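Local coordinates for fibronectin type III domain-containing protein (Simiduia agarivorans, PDB 6P2K) that is a GH74-family glycoside hydrolase whose tandem β-propeller portion, the part described here, probably cleaves the backbone of xyloglucan-type polysaccharides, at residues B[13-17]-B[354-358]; B[45-49]-B[395-399]. Numbering follows the deposited sequence.

Contact 1 of 2, residues B[13-17]-B[354-358]. With ZN (zinc ion), chain Q.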
ATOM      1  N   ALA B  13      35.179  14.973  12.145  1.00 18.25           N
ATOM      2  CA  ALA B  13      35.467  16.354  11.730  1.00 18.53           C
ATOM      3  C   ALA B  13      34.183  17.174  11.876  1.00 21.80           C
ATOM      4  O   ALA B  13      33.517  17.083  12.916  1.00 22.71           O
ATOM      5  CB  ALA B  13      36.086  16.339  10.341  1.00 18.12           C
ATOM      6  N   GLY B  14      33.798  17.973  10.885  1.00 21.66           N
ATOM      7  CA  GLY B  14      32.593  18.771  10.968  1.00 21.87           C
ATOM      8  C   GLY B  14      32.809  20.233  11.285  1.00 21.24           C
ATOM      9  O   GLY B  14      31.825  20.978  11.374  1.00 21.59           O
ATOM     10  N   GLY B  15      34.058  20.663  11.473  1.00 22.53           N
ATOM     11  CA  GLY B  15      34.360  22.063  11.664  1.00 19.15           C
ATOM     12  C   GLY B  15      35.468  22.492  10.722  1.00 23.32           C
ATOM     13  O   GLY B  15      36.203  21.668  10.178  1.00 26.76           O
ATOM     14  N   GLN B  16      35.576  23.807  10.539  1.00 26.01           N
ATOM     15  CA  GLN B  16      36.534  24.366   9.591  1.00 30.97           C
ATOM     16  C   GLN B  16      37.948  23.886   9.904  1.00 31.59           C
ATOM     17  O   GLN B  16      38.421  23.998  11.037  1.00 34.64           O
ATOM     18  CB  GLN B  16      36.468  25.894   9.621  1.00 38.69           C
ATOM     19  CG  GLN B  16      37.424  26.589   8.662  1.00 47.37           C
ATOM     20  CD  GLN B  16      37.203  28.094   8.599  1.00 58.95           C
ATOM     21  OE1 GLN B  16      37.800  28.861   9.363  1.00 80.09           O
ATOM     22  NE2 GLN B  16      36.342  28.524   7.682  1.00 54.05           N
ATOM     23  N   VAL B  17      38.612  23.334   8.892  1.00 25.98           N
ATOM     24  CA  VAL B  17      39.942  22.757   9.039  1.00 24.73           C
ATOM     25  C   VAL B  17      40.965  23.775   8.559  1.00 28.79           C
ATOM     26  O   VAL B  17      40.811  24.359   7.478  1.00 32.67           O
ATOM     27  CB  VAL B  17      40.065  21.437   8.258  1.00 26.07           C
ATOM     28  CG1 VAL B  17      41.460  20.855   8.416  1.00 25.11           C
ATOM     29  CG2 VAL B  17      39.016  20.444   8.730  1.00 20.28           C
ATOM     30  N   ASN B 354      36.163  21.732   3.214  1.00 21.13           N
ATOM     31  CA  ASN B 354      36.097  22.878   4.129  1.00 23.29           C
ATOM     32  C   ASN B 354      36.173  22.390   5.571  1.00 20.22           C
ATOM     33  O   ASN B 354      37.032  22.832   6.339  1.00 21.93           O
ATOM     34  CB  ASN B 354      34.838  23.737   3.963  1.00 26.28           C
ATOM     35  CG  ASN B 354      34.810  24.914   4.928  1.00 30.47           C
ATOM     36  OD1 ASN B 354      34.134  24.873   5.954  1.00 33.34           O
ATOM     37  ND2 ASN B 354      35.562  25.962   4.609  1.00 31.70           N
ATOM     38  N   GLN B 355      35.272  21.483   5.949  1.00 19.29           N
ATOM     39  CA  GLN B 355      35.219  20.942   7.300  1.00 20.99           C
ATOM     40  C   GLN B 355      35.834  19.553   7.398  1.00 20.46           C
ATOM     41  O   GLN B 355      35.617  18.857   8.396  1.00 23.85           O
ATOM     42  CB  GLN B 355      33.774  20.892   7.802  1.00 18.53           C
ATOM     43  CG  GLN B 355      32.954  22.148   7.555  1.00 19.69           C
ATOM     44  CD  GLN B 355      31.566  22.058   8.175  1.00 20.72           C
ATOM     45  OE1 GLN B 355      31.159  22.934   8.939  1.00 21.92           O
ATOM     46  NE2 GLN B 355      30.838  20.989   7.855  1.00 17.03           N
ATOM     47  N   THR B 356      36.593  19.133   6.391  1.00 18.21           N
ATOM     48  CA  THR B 356      36.956  17.733   6.227  1.00 19.37           C
ATOM     49  C   THR B 356      38.451  17.606   5.949  1.00 21.43           C
ATOM     50  O   THR B 356      39.189  18.595   5.908  1.00 21.94           O
ATOM     51  CB  THR B 356      36.136  17.100   5.095  1.00 21.75           C
ATOM     52  OG1 THR B 356      36.336  17.847   3.887  1.00 22.29           O
ATOM     53  CG2 THR B 356      34.653  17.120   5.444  1.00 17.43           C
ATOM     54  N   MET B 357      38.897  16.365   5.764  1.00 18.67           N
ATOM     55  CA  MET B 357      40.265  16.065   5.363  1.00 21.01           C
ATOM     56  C   MET B 357      40.219  15.054   4.229  1.00 21.69           C
ATOM     57  O   MET B 357      39.556  14.018   4.344  1.00 17.66           O
ATOM     58  CB  MET B 357      41.096  15.519   6.533  1.00 24.04           C
ATOM     59  CG  MET B 357      41.173  16.445   7.740  1.00 26.70           C
ATOM     60  SD  MET B 357      39.796  16.218   8.883  1.00 27.75           S
ATOM     61  CE  MET B 357      40.243  14.658   9.642  1.00 24.49           C
ATOM     62  N   TYR B 358      40.922  15.356   3.140  1.00 19.35           N
ATOM     63  CA  TYR B 358      40.899  14.527   1.945  1.00 17.25           C
ATOM     64  C   TYR B 358      42.313  14.347   1.421  1.00 21.77           C
ATOM     65  O   TYR B 358      43.117  15.284   1.453  1.00 19.43           O
ATOM     66  CB  TYR B 358      40.018  15.151   0.854  1.00 18.15           C
ATOM     67  CG  TYR B 358      38.558  14.778   0.964  1.00 21.21           C
ATOM     68  CD1 TYR B 358      37.701  15.487   1.794  1.00 21.27           C
ATOM     69  CD2 TYR B 358      38.037  13.717   0.238  1.00 21.38           C
ATOM     70  CE1 TYR B 358      36.361  15.147   1.898  1.00 17.48           C
ATOM     71  CE2 TYR B 358      36.703  13.371   0.332  1.00 18.76           C
ATOM     72  CZ  TYR B 358      35.874  14.091   1.164  1.00 16.89           C
ATOM     73  OH  TYR B 358      34.552  13.748   1.263  1.00 19.57           O
TER
HETATM   74 ZN    ZN Q 802      38.425  30.462  10.498  0.76 69.04          ZN
HETATM   75  O   HOH W   1      37.137  29.613  11.927  1.00 70.30           O
HETATM   76  O   HOH W   2      37.063  31.683   9.462  1.00 68.17           O
HETATM   77  O   HOH W   3      40.492  30.509  10.093  1.00 65.66           O
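Q16 points its CA-CB bond away from 354-358, and chi1 and chi2, both t, extend the chain so that OE1 lies 2.1 Å from the zinc ion; D124 and three waters are its other ligands. Its neighbour V17, also t, points CG2 the opposite way, 3.4 Å from T356 O and 4.3 Å from M357 SD. M357 (m, p, p) curls so that SD also lies 4.0 Å from A13 CB, where a larger side chain would crowd Q355 O, only 3.2 Å from that CB. These loops join the first and seventh blades of the N-terminal seven-bladed β-propeller, 13-17 leading into strand 17-22, while segment 354-358 turns between strands 348-351 and 358-363. Two backbone hydrogen bonds tie them: G14 N to Q355 O (3.2 Å) and V17 N to N354 O (3.0 Å). G14 has phi 102°, where a CB would jam against the preceding carbonyl. Q355 spends its amide NE2 on D326 and N420, while N354 ND2 turns to N332.

Contact 2 of 2, residues B[45-49]-B[395-399]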
ATOM      1  N   ASN B  45      48.335   7.897   7.402  1.00 28.17           N
ATOM      2  CA  ASN B  45      47.887   8.842   6.376  1.00 27.60           C
ATOM      3  C   ASN B  45      46.391   9.132   6.486  1.00 29.03           C
ATOM      4  O   ASN B  45      45.675   9.217   5.485  1.00 29.17           O
ATOM      5  CB  ASN B  45      48.243   8.349   4.972  1.00 30.15           C
ATOM      6  CG  ASN B  45      48.323   9.481   3.965  1.00 26.92           C
ATOM      7  OD1 ASN B  45      48.787  10.574   4.286  1.00 27.03           O
ATOM      8  ND2 ASN B  45      47.859   9.229   2.746  1.00 26.10           N
ATOM      9  N   GLY B  46      45.912   9.289   7.715  1.00 25.33           N
ATOM     10  CA  GLY B  46      44.567   9.764   7.942  1.00 23.15           C
ATOM     11  C   GLY B  46      43.490   8.709   8.017  1.00 23.51           C
ATOM     12  O   GLY B  46      42.307   9.067   8.051  1.00 20.80           O
ATOM     13  N   GLU B  47      43.849   7.421   8.037  1.00 23.51           N
ATOM     14  CA  GLU B  47      42.830   6.396   8.251  1.00 25.06           C
ATOM     15  C   GLU B  47      42.302   6.433   9.680  1.00 26.56           C
ATOM     16  O   GLU B  47      41.155   6.038   9.928  1.00 27.59           O
ATOM     17  CB  GLU B  47      43.385   5.011   7.915  1.00 27.76           C
ATOM     18  CG  GLU B  47      43.435   4.714   6.422  1.00 36.08           C
ATOM     19  CD  GLU B  47      42.106   4.972   5.724  1.00 42.56           C
ATOM     20  OE1 GLU B  47      42.102   5.652   4.676  1.00 42.85           O
ATOM     21  OE2 GLU B  47      41.064   4.495   6.221  1.00 45.09           O
ATOM     22  N   SER B  48      43.112   6.910  10.623  1.00 25.30           N
ATOM     23  CA  SER B  48      42.675   7.139  11.992  1.00 23.18           C
ATOM     24  C   SER B  48      43.511   8.267  12.576  1.00 24.33           C
ATOM     25  O   SER B  48      44.704   8.385  12.284  1.00 25.86           O
ATOM     26  CB  SER B  48      42.806   5.884  12.859  1.00 24.42           C
ATOM     27  OG  SER B  48      44.168   5.592  13.120  1.00 27.62           O
ATOM     28  N   TRP B  49      42.873   9.096  13.399  1.00 24.27           N
ATOM     29  CA  TRP B  49      43.500  10.271  13.987  1.00 24.81           C
ATOM     30  C   TRP B  49      43.537  10.145  15.502  1.00 25.93           C
ATOM     31  O   TRP B  49      42.612   9.600  16.113  1.00 30.30           O
ATOM     32  CB  TRP B  49      42.751  11.550  13.595  1.00 20.75           C
ATOM     33  CG  TRP B  49      42.739  11.817  12.126  1.00 21.42           C
ATOM     34  CD1 TRP B  49      41.817  11.376  11.219  1.00 22.42           C
ATOM     35  CD2 TRP B  49      43.689  12.592  11.387  1.00 22.69           C
ATOM     36  NE1 TRP B  49      42.137  11.828   9.962  1.00 21.81           N
ATOM     37  CE2 TRP B  49      43.282  12.577  10.039  1.00 22.63           C
ATOM     38  CE3 TRP B  49      44.846  13.297  11.736  1.00 25.20           C
ATOM     39  CZ2 TRP B  49      43.989  13.241   9.039  1.00 24.45           C
ATOM     40  CZ3 TRP B  49      45.549  13.954  10.741  1.00 24.54           C
ATOM     41  CH2 TRP B  49      45.118  13.919   9.409  1.00 22.88           C
ATOM     42  N   GLY B 395      33.144   8.466  12.820  1.00 18.44           N
ATOM     43  CA  GLY B 395      34.315   9.314  12.782  1.00 20.78           C
ATOM     44  C   GLY B 395      35.617   8.534  12.754  1.00 21.06           C
ATOM     45  O   GLY B 395      35.706   7.376  13.164  1.00 21.96           O
ATOM     46  N   LYS B 396      36.654   9.201  12.253  1.00 22.31           N
ATOM     47  CA  LYS B 396      37.993   8.633  12.195  1.00 25.85           C
ATOM     48  C   LYS B 396      38.879   9.101  13.342  1.00 23.54           C
ATOM     49  O   LYS B 396      40.087   8.856  13.315  1.00 26.95           O
ATOM     50  CB  LYS B 396      38.656   8.962  10.855  1.00 24.72           C
ATOM     51  CG  LYS B 396      38.172   8.103   9.691  1.00 24.78           C
ATOM     52  CD  LYS B 396      39.028   8.332   8.443  1.00 25.29           C
ATOM     53  CE  LYS B 396      38.568   7.473   7.274  1.00 23.74           C
ATOM     54  NZ  LYS B 396      38.817   6.021   7.508  1.00 25.31           N
ATOM     55  N   GLY B 397      38.310   9.761  14.347  1.00 22.88           N
ATOM     56  CA  GLY B 397      39.058  10.180  15.522  1.00 20.96           C
ATOM     57  C   GLY B 397      39.013  11.663  15.823  1.00 20.99           C
ATOM     58  O   GLY B 397      39.471  12.073  16.902  1.00 23.55           O
ATOM     59  N   THR B 398      38.498  12.496  14.927  1.00 19.71           N
ATOM     60  CA  THR B 398      38.327  13.915  15.195  1.00 18.78           C
ATOM     61  C   THR B 398      36.846  14.249  15.290  1.00 19.87           C
ATOM     62  O   THR B 398      36.001  13.570  14.703  1.00 24.02           O
ATOM     63  CB  THR B 398      38.976  14.777  14.108  1.00 18.68           C
ATOM     64  OG1 THR B 398      38.128  14.809  12.952  1.00 17.24           O
ATOM     65  CG2 THR B 398      40.338  14.224  13.723  1.00 21.67           C
ATOM     66  N   GLU B 399      36.538  15.298  16.048  1.00 21.77           N
ATOM     67  CA  GLU B 399      35.190  15.851  16.087  1.00 22.19           C
ATOM     68  C   GLU B 399      35.304  17.341  16.364  1.00 22.27           C
ATOM     69  O   GLU B 399      35.940  17.744  17.343  1.00 21.14           O
ATOM     70  CB  GLU B 399      34.318  15.176  17.149  1.00 22.25           C
ATOM     71  CG  GLU B 399      34.984  14.988  18.502  1.00 23.52           C
ATOM     72  CD  GLU B 399      35.854  13.748  18.564  1.00 31.65           C
ATOM     73  OE1 GLU B 399      35.363  12.672  18.162  1.00 32.15           O
ATOM     74  OE2 GLU B 399      37.012  13.841  19.029  1.00 35.18           O
TER
HETATM   75  O   HOH W   4      41.075  10.204  18.711  1.00 44.93           O
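The electrostatic part of this contact belongs to K396, whose side chain passes G46 O (3.4 Å from CD) and sets NZ 3.0 Å from E47 OE2 in a salt bridge at the exposed border. A weak hydrogen bond of 3.4 Å runs from K396 NZ to E47 O, and T377 also binds that amine; the other carboxylate oxygen of E47 pairs with K374. Among the backbone bonds, W49 N donates to K396 O at 2.8 Å, with S48 CA adding a CA-H...O approach of 3.4 Å to the same oxygen. Water 4 lies 3.1 Å from both W49 O and G397 O. Glycine is required at 397, since a CB would clash with W49 O. Apolar contact is made by W49, whose CB meets T398 CG2 at 3.6 Å and whose CD1 lies 4.0 Å from K396 CB; its indole nitrogen bonds K374 O, so the ring loses no polar partner. G46, with phi 89°, must lack a side chain, since a CB would jam against N45 O and crowd the W49 ring. The run S42-x-N44-x-G46-x-x-W49, between the third and fourth strands of a blade, is an Asp-box-like hairpin of the kind recurring in such β-propellers.

How the contacts relate
The four segments alternate along the chain, 13-17, 45-49, 354-358, 395-399, so both contacts bring the first blade (strands 17-22 to 50-51) or the loop leading into it against chain more than 330 residues later. Contact 1 closes the N-terminal propeller's ring between first and seventh blades; contact 2 fastens the first blade to the loop after strand 388-395, which leads into the second propeller at strand 403-409. Strand 7-8 completes that second propeller's last sheet, so 13-17 is a crossing between the two. The contact centres lie 11 Å apart and they touch: A13 N probably hydrogen-bonds T398 O (3.0 Å), and M357 CE packs 3.4 Å from W49 NE1. Ring closure and propeller junction therefore meet.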